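Long-range contacts in beta-lactamase (Nostoc sp., PDB 6NHS), which probably hydrolyses beta-lactam antibiotics through a serine nucleophile, as class D beta-lactamases do: residues L60-F65 / G205-V210; P96-D101 / S111-Y116; F115-A120 / Q147-W152. All coordinates share one frame; numbering follows the deposited sequence. Where two conformers were deposited one is given.

Contact 1: L60-F65 / G205-V210; sequences LPASTF and GWAASV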
loop_
_atom_site.group_PDB
_atom_site.type_symbol
_atom_site.label_atom_id
_atom_site.label_comp_id
_atom_site.label_asym_id
_atom_site.label_seq_id
_atom_site.Cartn_x
_atom_site.Cartn_y
_atom_site.Cartn_z
ATOM N N LEU A 60 -0.783 -10.811 -4.234
ATOM C CA LEU A 60 -1.487 -9.729 -4.910
ATOM C C LEU A 60 -1.403 -8.455 -4.070
ATOM O O LEU A 60 -1.676 -8.500 -2.865
ATOM C CB LEU A 60 -2.956 -10.096 -5.130
ATOM C CG LEU A 60 -3.238 -11.240 -6.097
ATOM C CD1 LEU A 60 -4.692 -11.687 -5.974
ATOM C CD2 LEU A 60 -2.936 -10.778 -7.516
ATOM N N PRO A 61 -1.033 -7.317 -4.662
ATOM C CA PRO A 61 -0.922 -6.091 -3.855
ATOM C C PRO A 61 -2.262 -5.512 -3.442
ATOM O O PRO A 61 -2.331 -4.834 -2.406
ATOM C CB PRO A 61 -0.151 -5.130 -4.776
ATOM C CG PRO A 61 -0.349 -5.659 -6.138
ATOM C CD PRO A 61 -0.491 -7.142 -6.018
ATOM N N ALA A 62 -3.321 -5.762 -4.215
ATOM C CA ALA A 62 -4.634 -5.177 -3.976
ATOM C C ALA A 62 -4.501 -3.670 -3.809
ATOM O O ALA A 62 -3.726 -3.032 -4.528
ATOM C CB ALA A 62 -5.308 -5.813 -2.755
ATOM N N SER A 63 -5.218 -3.094 -2.841
ATOM C CA SER A 63 -5.247 -1.643 -2.708
ATOM C C SER A 63 -3.906 -1.032 -2.322
ATOM O O SER A 63 -3.769 0.190 -2.438
ATOM C CB SER A 63 -6.303 -1.215 -1.681
ATOM O OG SER A 63 -7.597 -1.255 -2.258
ATOM N N THR A 64 -2.925 -1.813 -1.843
ATOM C CA THR A 64 -1.617 -1.210 -1.592
ATOM C C THR A 64 -0.996 -0.678 -2.872
ATOM O O THR A 64 -0.125 0.199 -2.817
ATOM C CB THR A 64 -0.642 -2.198 -0.929
ATOM O OG1 THR A 64 -0.309 -3.266 -1.831
ATOM C CG2 THR A 64 -1.236 -2.757 0.339
ATOM N N PHE A 65 -1.431 -1.188 -4.022
ATOM C CA PHE A 65 -0.940 -0.690 -5.299
ATOM C C PHE A 65 -1.344 0.756 -5.541
ATOM O O PHE A 65 -0.740 1.419 -6.390
ATOM C CB PHE A 65 -1.452 -1.584 -6.433
ATOM C CG PHE A 65 -0.869 -1.251 -7.777
ATOM C CD1 PHE A 65 0.468 -1.496 -8.043
ATOM C CD2 PHE A 65 -1.659 -0.694 -8.771
ATOM C CE1 PHE A 65 1.016 -1.189 -9.278
ATOM C CE2 PHE A 65 -1.123 -0.381 -10.011
ATOM C CZ PHE A 65 0.221 -0.632 -10.266
ATOM N N GLY A 205 -4.772 -3.177 2.356
ATOM C CA GLY A 205 -5.115 -3.951 1.177
ATOM C C GLY A 205 -5.864 -5.199 1.587
ATOM O O GLY A 205 -5.713 -5.697 2.708
ATOM N N TRP A 206 -6.681 -5.707 0.668
ATOM C CA TRP A 206 -7.502 -6.887 0.942
ATOM C C TRP A 206 -7.726 -7.593 -0.392
ATOM O O TRP A 206 -8.596 -7.188 -1.170
ATOM C CB TRP A 206 -8.819 -6.492 1.602
ATOM C CG TRP A 206 -9.692 -7.640 2.052
ATOM C CD1 TRP A 206 -9.629 -8.945 1.643
ATOM C CD2 TRP A 206 -10.757 -7.573 3.008
ATOM N NE1 TRP A 206 -10.594 -9.689 2.283
ATOM C CE2 TRP A 206 -11.297 -8.869 3.126
ATOM C CE3 TRP A 206 -11.305 -6.543 3.776
ATOM C CZ2 TRP A 206 -12.360 -9.160 3.979
ATOM C CZ3 TRP A 206 -12.359 -6.834 4.619
ATOM C CH2 TRP A 206 -12.872 -8.132 4.718
ATOM N N ALA A 207 -6.940 -8.635 -0.648
ATOM C CA ALA A 207 -7.081 -9.444 -1.855
ATOM C C ALA A 207 -8.106 -10.539 -1.590
ATOM O O ALA A 207 -7.862 -11.447 -0.788
ATOM C CB ALA A 207 -5.737 -10.042 -2.264
ATOM N N ALA A 208 -9.249 -10.462 -2.272
ATOM C CA ALA A 208 -10.347 -11.393 -2.050
ATOM C C ALA A 208 -10.504 -12.423 -3.160
ATOM O O ALA A 208 -11.395 -13.272 -3.072
ATOM C CB ALA A 208 -11.661 -10.624 -1.874
ATOM N N SER A 209 -9.675 -12.371 -4.200
ATOM C CA SER A 209 -9.774 -13.327 -5.295
ATOM C C SER A 209 -8.990 -14.608 -5.037
ATOM O O SER A 209 -9.075 -15.540 -5.844
ATOM C CB SER A 209 -9.304 -12.689 -6.605
ATOM O OG SER A 209 -7.948 -12.294 -6.523
ATOM N N VAL A 210 -8.238 -14.685 -3.938
ATOM C CA VAL A 210 -7.512 -15.892 -3.567
ATOM C C VAL A 210 -8.042 -16.391 -2.230
ATOM O O VAL A 210 -8.678 -15.656 -1.472
ATOM C CB VAL A 210 -5.986 -15.663 -3.498
ATOM C CG1 VAL A 210 -5.405 -15.536 -4.899
ATOM C CG2 VAL A 210 -5.676 -14.424 -2.674
HETATM O O HOH W 1 -7.836 -3.965 -1.286
#
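Leu60 and Ala62 pack on Ala207 in a small, mainly apolar contact between the loop entering helix 65-76 and the end of strand 198-207, closed at Ser63 by a water bridge at what is probably the active site. The closest CA pair is that of Ser63 and Gly205, 4.5 Å apart. A CB on Gly205 would point toward the other segment and come too near Thr64 CG2 and Pro61 O. The water takes the N-H of Trp206 at 2.9 Å between water O and Trp206 N and bonds to Ser63 OG. Its place, with Ser63 N also close, is consistent with the oxyanion hole of class D enzymes, in which Ser63 would be the nucleophile.

Away from the water the packing is apolar. Ala62 CB sits 3.7 Å from Trp206 N, and the methyl of Ala207 touches both Ala62 CB and Leu60 CB. In Leu60, chi1 of -67° and an extended chi2 (167°) carry CD1 past Ala207 to Ser209 OG at 3.4 Å and to Val210 CG1 at 4.1 Å. Thr64 lays CG2 along Gly205, while its OG1 turns back to Pro61 O at 2.6 Å. Thr64 N reaches that oxygen from the same face, so two donors grip one carbonyl and fix the turn.

Ser63 OG is also bonded to Lys66 NZ and to a bound formic acid, probably from the crystallisation liquor. Gly205 and Ala207 pair by backbone bonds with Trp216 and Ile214 of strand 213-223, Leu60 O accepts from Trp216 NE1, and the Trp206 indole, with NE1 bonded to Asn213 OD1, leans on helix 239-255.

Contact 2: P96-D101 / S111-Y116; sequences PTWNQD and STVWFY. With EDO (1,2-ethanediol), chain D.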
loop_
_atom_site.group_PDB
_atom_site.type_symbol
_atom_site.label_atom_id
_atom_site.label_comp_id
_atom_site.label_asym_id
_atom_site.label_seq_id
_atom_site.Cartn_x
_atom_site.Cartn_y
_atom_site.Cartn_z
ATOM N N PRO A 96 -21.221 2.451 -0.164
ATOM C CA PRO A 96 -21.851 3.744 -0.483
ATOM C C PRO A 96 -20.869 4.887 -0.696
ATOM O O PRO A 96 -21.143 5.775 -1.513
ATOM C CB PRO A 96 -22.754 3.999 0.735
ATOM C CG PRO A 96 -23.014 2.638 1.309
ATOM C CD PRO A 96 -21.751 1.865 1.080
ATOM N N THR A 97 -19.733 4.902 0.011
ATOM C CA THR A 97 -18.751 5.961 -0.207
ATOM C C THR A 97 -18.143 5.908 -1.602
ATOM O O THR A 97 -17.590 6.910 -2.060
ATOM C CB THR A 97 -17.628 5.890 0.829
ATOM O OG1 THR A 97 -16.879 4.679 0.653
ATOM C CG2 THR A 97 -18.199 5.942 2.235
ATOM N N TRP A 98 -18.220 4.760 -2.277
ATOM C CA TRP A 98 -17.732 4.651 -3.647
ATOM C C TRP A 98 -18.695 5.247 -4.665
ATOM O O TRP A 98 -18.283 5.532 -5.796
ATOM C CB TRP A 98 -17.495 3.183 -4.014
ATOM C CG TRP A 98 -16.344 2.533 -3.311
ATOM C CD1 TRP A 98 -15.492 3.108 -2.406
ATOM C CD2 TRP A 98 -15.915 1.177 -3.464
ATOM N NE1 TRP A 98 -14.557 2.188 -1.990
ATOM C CE2 TRP A 98 -14.791 0.997 -2.628
ATOM C CE3 TRP A 98 -16.369 0.096 -4.228
ATOM C CZ2 TRP A 98 -14.111 -0.222 -2.539
ATOM C CZ3 TRP A 98 -15.694 -1.115 -4.137
ATOM C CH2 TRP A 98 -14.575 -1.261 -3.295
ATOM N N ASN A 99 -19.966 5.411 -4.308
ATOM C CA ASN A 99 -20.978 5.867 -5.261
ATOM C C ASN A 99 -21.114 7.386 -5.240
ATOM O O ASN A 99 -22.201 7.934 -5.057
ATOM C CB ASN A 99 -22.309 5.187 -4.960
ATOM C CG ASN A 99 -22.215 3.675 -5.037
ATOM O OD1 ASN A 99 -21.503 3.129 -5.881
ATOM N ND2 ASN A 99 -22.933 2.989 -4.149
ATOM N N GLN A 100 -19.996 8.076 -5.458
ATOM C CA GLN A 100 -19.978 9.529 -5.409
ATOM C C GLN A 100 -18.728 10.019 -6.120
ATOM O O GLN A 100 -17.722 9.311 -6.185
ATOM C CB GLN A 100 -19.989 10.039 -3.964
ATOM C CG GLN A 100 -18.729 9.679 -3.204
ATOM C CD GLN A 100 -18.791 10.068 -1.741
ATOM O OE1 GLN A 100 -19.692 10.787 -1.322
ATOM N NE2 GLN A 100 -17.826 9.591 -0.954
ATOM N N ASP A 101 -18.800 11.241 -6.643
ATOM C CA ASP A 101 -17.617 11.877 -7.223
ATOM C C ASP A 101 -16.522 11.984 -6.165
ATOM O O ASP A 101 -16.800 12.112 -4.971
ATOM C CB ASP A 101 -17.944 13.284 -7.747
ATOM C CG ASP A 101 -19.073 13.305 -8.761
ATOM O OD1 ASP A 101 -19.384 12.265 -9.371
ATOM O OD2 ASP A 101 -19.637 14.396 -8.970
ATOM N N SER A 111 -10.307 3.610 -0.411
ATOM C CA SER A 111 -9.971 2.446 -1.235
ATOM C C SER A 111 -10.897 2.338 -2.446
ATOM O O SER A 111 -11.347 1.252 -2.817
ATOM C CB SER A 111 -9.998 1.151 -0.412
ATOM O OG SER A 111 -9.048 1.184 0.638
ATOM N N THR A 112 -11.165 3.479 -3.085
ATOM C CA THR A 112 -12.149 3.560 -4.166
ATOM C C THR A 112 -11.542 3.002 -5.449
ATOM O O THR A 112 -10.867 3.716 -6.193
ATOM C CB THR A 112 -12.617 4.999 -4.340
ATOM O OG1 THR A 112 -13.055 5.494 -3.066
ATOM C CG2 THR A 112 -13.781 5.074 -5.327
ATOM N N VAL A 113 -11.817 1.720 -5.719
ATOM C CA VAL A 113 -11.157 1.004 -6.814
ATOM C C VAL A 113 -11.454 1.650 -8.168
ATOM O O VAL A 113 -10.555 1.799 -9.004
ATOM C CB VAL A 113 -11.567 -0.481 -6.806
ATOM C CG1 VAL A 113 -10.986 -1.198 -8.028
ATOM C CG2 VAL A 113 -11.111 -1.161 -5.509
ATOM N N TRP A 114 -12.714 2.028 -8.418
ATOM C CA TRP A 114 -13.056 2.506 -9.757
ATOM C C TRP A 114 -12.255 3.748 -10.138
ATOM O O TRP A 114 -11.892 3.911 -11.307
ATOM C CB TRP A 114 -14.561 2.771 -9.878
ATOM C CG TRP A 114 -15.103 3.952 -9.093
ATOM C CD1 TRP A 114 -15.813 3.899 -7.926
ATOM C CD2 TRP A 114 -15.003 5.345 -9.436
ATOM N NE1 TRP A 114 -16.151 5.169 -7.517
ATOM C CE2 TRP A 114 -15.666 6.074 -8.423
ATOM C CE3 TRP A 114 -14.426 6.045 -10.502
ATOM C CZ2 TRP A 114 -15.760 7.467 -8.443
ATOM C CZ3 TRP A 114 -14.517 7.431 -10.521
ATOM C CH2 TRP A 114 -15.177 8.127 -9.497
ATOM N N PHE A 115 -11.965 4.623 -9.170
ATOM C CA PHE A 115 -11.141 5.803 -9.428
ATOM C C PHE A 115 -9.769 5.395 -9.955
ATOM O O PHE A 115 -9.287 5.924 -10.964
ATOM C CB PHE A 115 -11.018 6.618 -8.132
ATOM C CG PHE A 115 -10.303 7.943 -8.285
ATOM C CD1 PHE A 115 -8.916 8.019 -8.225
ATOM C CD2 PHE A 115 -11.024 9.122 -8.437
ATOM C CE1 PHE A 115 -8.262 9.241 -8.348
ATOM C CE2 PHE A 115 -10.376 10.344 -8.550
ATOM C CZ PHE A 115 -9.001 10.405 -8.506
ATOM N N TYR A 116 -9.140 4.421 -9.301
ATOM C CA TYR A 116 -7.809 3.999 -9.712
ATOM C C TYR A 116 -7.830 3.154 -10.976
ATOM O O TYR A 116 -6.814 3.083 -11.675
ATOM C CB TYR A 116 -7.144 3.260 -8.555
ATOM C CG TYR A 116 -6.577 4.229 -7.550
ATOM C CD1 TYR A 116 -5.259 4.642 -7.639
ATOM C CD2 TYR A 116 -7.371 4.765 -6.542
ATOM C CE1 TYR A 116 -4.733 5.539 -6.740
ATOM C CE2 TYR A 116 -6.856 5.671 -5.636
ATOM C CZ TYR A 116 -5.533 6.051 -5.740
ATOM O OH TYR A 116 -4.994 6.942 -4.845
HETATM C C1 EDO D . -18.327 17.100 -7.100
HETATM O O1 EDO D . -19.427 16.217 -7.335
HETATM C C2 EDO D . -18.381 18.228 -8.120
HETATM O O2 EDO D . -18.341 17.649 -9.430
#
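Trp98 carries most of the contact, its indole laid against the Ser111-Val113 backbone just before helix 113-123. It ends the short 3-10 segment 96-98, which is closed by the bond from Asn99 N to Pro96 O. With CG anti to the carbonyl carbon (chi1 -69°), the ring swings across the second segment although the CA-CB bond itself does not aim there. Thr112 CA stands over the five-membered ring of Trp98, 3.9 Å from its centroid and 27° off the normal, a CH-pi contact. Thr112 OG1 meets Trp98 CD1 at 3.5 Å. Further along the ring, Trp98 CZ2 comes to 3.1 Å from Ser111 O, and CH2 reaches Val113 CG2 at 4.1 Å. Trp98 NE1 spends its hydrogen on Asn110 O, so the indole is anchored to the end of helix 104-110 as well.

The carbonyl of Trp98 faces another indole: Trp114 NE1 donates to Trp98 O at 2.8 Å, on a lone pair in the carbonyl plane, with an N-H...O angle of 150°. After the inverse gamma turn centred on Asn99, Gln100 O lies in the plane of the Trp114 ring, at its edge, 3.5 Å from Trp114 CZ2. The carbonyls of Trp98 and Gln100, two residues apart, thus both lie at the edge of Trp114. Asp101 turns outward, with OD1 bonded to Trp88 N.

Ser111 has left helix 104-110 through a Schellman motif with positive phi, and its OG bonds to Lys203 NZ. Ser111-Thr112-Val113 matches the Ser-X-Val motif that borders the active site of class D beta-lactamases, with Trp98 covering its backbone.

Contact 3: F115-A120 / Q147-W152; sequences FYQVLA and QIDRFW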
loop_
_atom_site.group_PDB
_atom_site.type_symbol
_atom_site.label_atom_id
_atom_site.label_comp_id
_atom_site.label_asym_id
_atom_site.label_seq_id
_atom_site.Cartn_x
_atom_site.Cartn_y
_atom_site.Cartn_z
ATOM N N PHE A 115 -11.965 4.623 -9.170
ATOM C CA PHE A 115 -11.141 5.803 -9.428
ATOM C C PHE A 115 -9.769 5.395 -9.955
ATOM O O PHE A 115 -9.287 5.924 -10.964
ATOM C CB PHE A 115 -11.018 6.618 -8.132
ATOM C CG PHE A 115 -10.303 7.943 -8.285
ATOM C CD1 PHE A 115 -8.916 8.019 -8.225
ATOM C CD2 PHE A 115 -11.024 9.122 -8.437
ATOM C CE1 PHE A 115 -8.262 9.241 -8.348
ATOM C CE2 PHE A 115 -10.376 10.344 -8.550
ATOM C CZ PHE A 115 -9.001 10.405 -8.506
ATOM N N TYR A 116 -9.140 4.421 -9.301
ATOM C CA TYR A 116 -7.809 3.999 -9.712
ATOM C C TYR A 116 -7.830 3.154 -10.976
ATOM O O TYR A 116 -6.814 3.083 -11.675
ATOM C CB TYR A 116 -7.144 3.260 -8.555
ATOM C CG TYR A 116 -6.577 4.229 -7.550
ATOM C CD1 TYR A 116 -5.259 4.642 -7.639
ATOM C CD2 TYR A 116 -7.371 4.765 -6.542
ATOM C CE1 TYR A 116 -4.733 5.539 -6.740
ATOM C CE2 TYR A 116 -6.856 5.671 -5.636
ATOM C CZ TYR A 116 -5.533 6.051 -5.740
ATOM O OH TYR A 116 -4.994 6.942 -4.845
ATOM N N GLN A 117 -8.962 2.526 -11.301
ATOM C CA GLN A 117 -9.062 1.853 -12.590
ATOM C C GLN A 117 -9.080 2.861 -13.735
ATOM O O GLN A 117 -8.491 2.614 -14.796
ATOM C CB GLN A 117 -10.300 0.961 -12.620
ATOM C CG GLN A 117 -10.165 -0.289 -11.750
ATOM C CD GLN A 117 -11.439 -1.110 -11.731
ATOM O OE1 GLN A 117 -12.519 -0.589 -11.457
ATOM N NE2 GLN A 117 -11.322 -2.391 -12.046
ATOM N N VAL A 118 -9.744 4.007 -13.545
ATOM C CA VAL A 118 -9.672 5.072 -14.546
ATOM C C VAL A 118 -8.229 5.536 -14.715
ATOM O O VAL A 118 -7.736 5.690 -15.838
ATOM C CB VAL A 118 -10.592 6.248 -14.163
ATOM C CG1 VAL A 118 -10.416 7.402 -15.157
ATOM C CG2 VAL A 118 -12.051 5.806 -14.102
ATOM N N LEU A 119 -7.531 5.757 -13.594
ATOM C CA LEU A 119 -6.147 6.223 -13.671
ATOM C C LEU A 119 -5.286 5.250 -14.465
ATOM O O LEU A 119 -4.504 5.663 -15.328
ATOM C CB LEU A 119 -5.571 6.413 -12.269
ATOM C CG LEU A 119 -6.218 7.475 -11.368
ATOM C CD1 LEU A 119 -5.447 7.573 -10.059
ATOM C CD2 LEU A 119 -6.261 8.841 -12.058
ATOM N N ALA A 120 -5.443 3.947 -14.206
ATOM C CA ALA A 120 -4.628 2.946 -14.887
ATOM C C ALA A 120 -4.916 2.917 -16.382
ATOM O O ALA A 120 -3.989 2.794 -17.191
ATOM C CB ALA A 120 -4.867 1.569 -14.266
ATOM N N GLN A 147 -5.778 -6.370 -19.391
ATOM C CA GLN A 147 -5.787 -6.447 -17.937
ATOM C C GLN A 147 -5.391 -5.130 -17.276
ATOM O O GLN A 147 -5.099 -5.116 -16.077
ATOM C CB GLN A 147 -4.854 -7.572 -17.467
ATOM C CG GLN A 147 -5.296 -8.971 -17.901
ATOM C CD GLN A 147 -4.232 -10.039 -17.658
ATOM O OE1 GLN A 147 -3.240 -10.116 -18.376
ATOM N NE2 GLN A 147 -4.444 -10.867 -16.645
ATOM N N ILE A 148 -5.395 -4.024 -18.028
ATOM C CA ILE A 148 -4.819 -2.767 -17.550
ATOM C C ILE A 148 -5.547 -2.240 -16.314
ATOM O O ILE A 148 -4.955 -1.519 -15.500
ATOM C CB ILE A 148 -4.799 -1.721 -18.691
ATOM C CG1 ILE A 148 -4.050 -0.451 -18.265
ATOM C CG2 ILE A 148 -6.223 -1.374 -19.158
ATOM C CD1 ILE A 148 -2.584 -0.696 -17.882
ATOM N N ASP A 149 -6.822 -2.593 -16.133
ATOM C CA ASP A 149 -7.583 -2.090 -14.994
ATOM C C ASP A 149 -7.800 -3.139 -13.910
ATOM O O ASP A 149 -8.652 -2.944 -13.035
ATOM C CB ASP A 149 -8.929 -1.521 -15.455
ATOM C CG ASP A 149 -9.810 -2.563 -16.107
ATOM O OD1 ASP A 149 -9.313 -3.670 -16.387
ATOM O OD2 ASP A 149 -11.004 -2.271 -16.341
ATOM N N ARG A 150 -7.051 -4.246 -13.933
ATOM C CA ARG A 150 -7.231 -5.252 -12.892
ATOM C C ARG A 150 -5.976 -6.044 -12.549
ATOM O O ARG A 150 -6.065 -6.937 -11.699
ATOM C CB ARG A 150 -8.353 -6.221 -13.300
ATOM C CG ARG A 150 -8.097 -6.991 -14.588
ATOM C CD ARG A 150 -9.252 -7.940 -14.876
ATOM N NE ARG A 150 -9.774 -7.802 -16.233
ATOM C CZ ARG A 150 -9.648 -8.726 -17.182
ATOM N NH1 ARG A 150 -9.024 -9.868 -16.924
ATOM N NH2 ARG A 150 -10.156 -8.512 -18.388
ATOM N N PHE A 151 -4.815 -5.749 -13.142
ATOM C CA PHE A 151 -3.652 -6.613 -12.942
ATOM C C PHE A 151 -3.204 -6.650 -11.483
ATOM O O PHE A 151 -2.596 -7.636 -11.054
ATOM C CB PHE A 151 -2.496 -6.176 -13.843
ATOM C CG PHE A 151 -2.036 -4.756 -13.616
ATOM C CD1 PHE A 151 -1.084 -4.464 -12.649
ATOM C CD2 PHE A 151 -2.552 -3.714 -14.382
ATOM C CE1 PHE A 151 -0.657 -3.157 -12.441
ATOM C CE2 PHE A 151 -2.123 -2.405 -14.185
ATOM C CZ PHE A 151 -1.179 -2.126 -13.211
ATOM N N TRP A 152 -3.489 -5.604 -10.707
ATOM C CA TRP A 152 -3.094 -5.583 -9.302
ATOM C C TRP A 152 -4.157 -6.176 -8.385
ATOM O O TRP A 152 -3.883 -6.394 -7.198
ATOM C CB TRP A 152 -2.767 -4.148 -8.859
ATOM C CG TRP A 152 -3.959 -3.236 -8.807
ATOM C CD1 TRP A 152 -4.720 -2.956 -7.712
ATOM C CD2 TRP A 152 -4.535 -2.495 -9.897
ATOM N NE1 TRP A 152 -5.730 -2.088 -8.046
ATOM C CE2 TRP A 152 -5.641 -1.788 -9.380
ATOM C CE3 TRP A 152 -4.220 -2.358 -11.254
ATOM C CZ2 TRP A 152 -6.433 -0.950 -10.169
ATOM C CZ3 TRP A 152 -5.009 -1.529 -12.043
ATOM C CH2 TRP A 152 -6.102 -0.838 -11.498
#
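Trp152 turns the benzene end of its indole obliquely onto helix 113-123, where Gln117 CG, Ala120 CB and Tyr116 O surround it. Arg150 C lies over one face of the indole and the Phe65 ring stacks on the opposite one, while Phe151 CE2 lies in its plane at the edge. Trp152 CZ3 is 3.8 Å from Ala120 CB; Gln117 CG and Tyr116 O approach its CZ2 and CH2. In turn, Trp152 CE3 stands 3.5 Å above the plane of the Phe151 ring, over its centre, while Gln147 O sits at that ring's edge.

The polar link is one side-chain amide. Gln117, extended beyond CG (chi2 176°), donates from NE2 to Asp149 O at 2.9 Å. The N-H...O angle of 160°, with the oxygen only 9° out of the amide plane, marks a well-aligned bond. The two side chains cross at an angle, with Gln117 CB 4.0 Å from Asp149 CB. The Asp149 carboxylate goes on to a salt bridge with Arg121. Ile148 O, 3.3 Å from Ala120 CB, is buried without any partner in the model.

Trp152 also pairs with Ala62 by a backbone bond, and Tyr116 touches Lys66 of the probable SxxK motif. The Trp152 indole thus lies between helix 113-123 and Phe65 at the start of helix 65-76.

All three contacts are partly buried. Contact 1 lies nearest the chain centre, with five of nine touching residues buried and one exposed, and it alone involves the six-stranded sheet. Contact 2 lies farthest out, with two of six buried; contact 3 has three of six buried and none exposed. Contacts 2 and 3 share helix 113-123, contact 2 at its N-terminal end and contact 3 at its middle. The polar bridge of contact 1 is a water, whereas contact 2 has an indole donor and contact 3 an amide donor, each bonded to a backbone carbonyl. Contact 2 reaches the probable active-site serine through Ser111, and contact 3 meets contact 1 at Ala62 and Phe65.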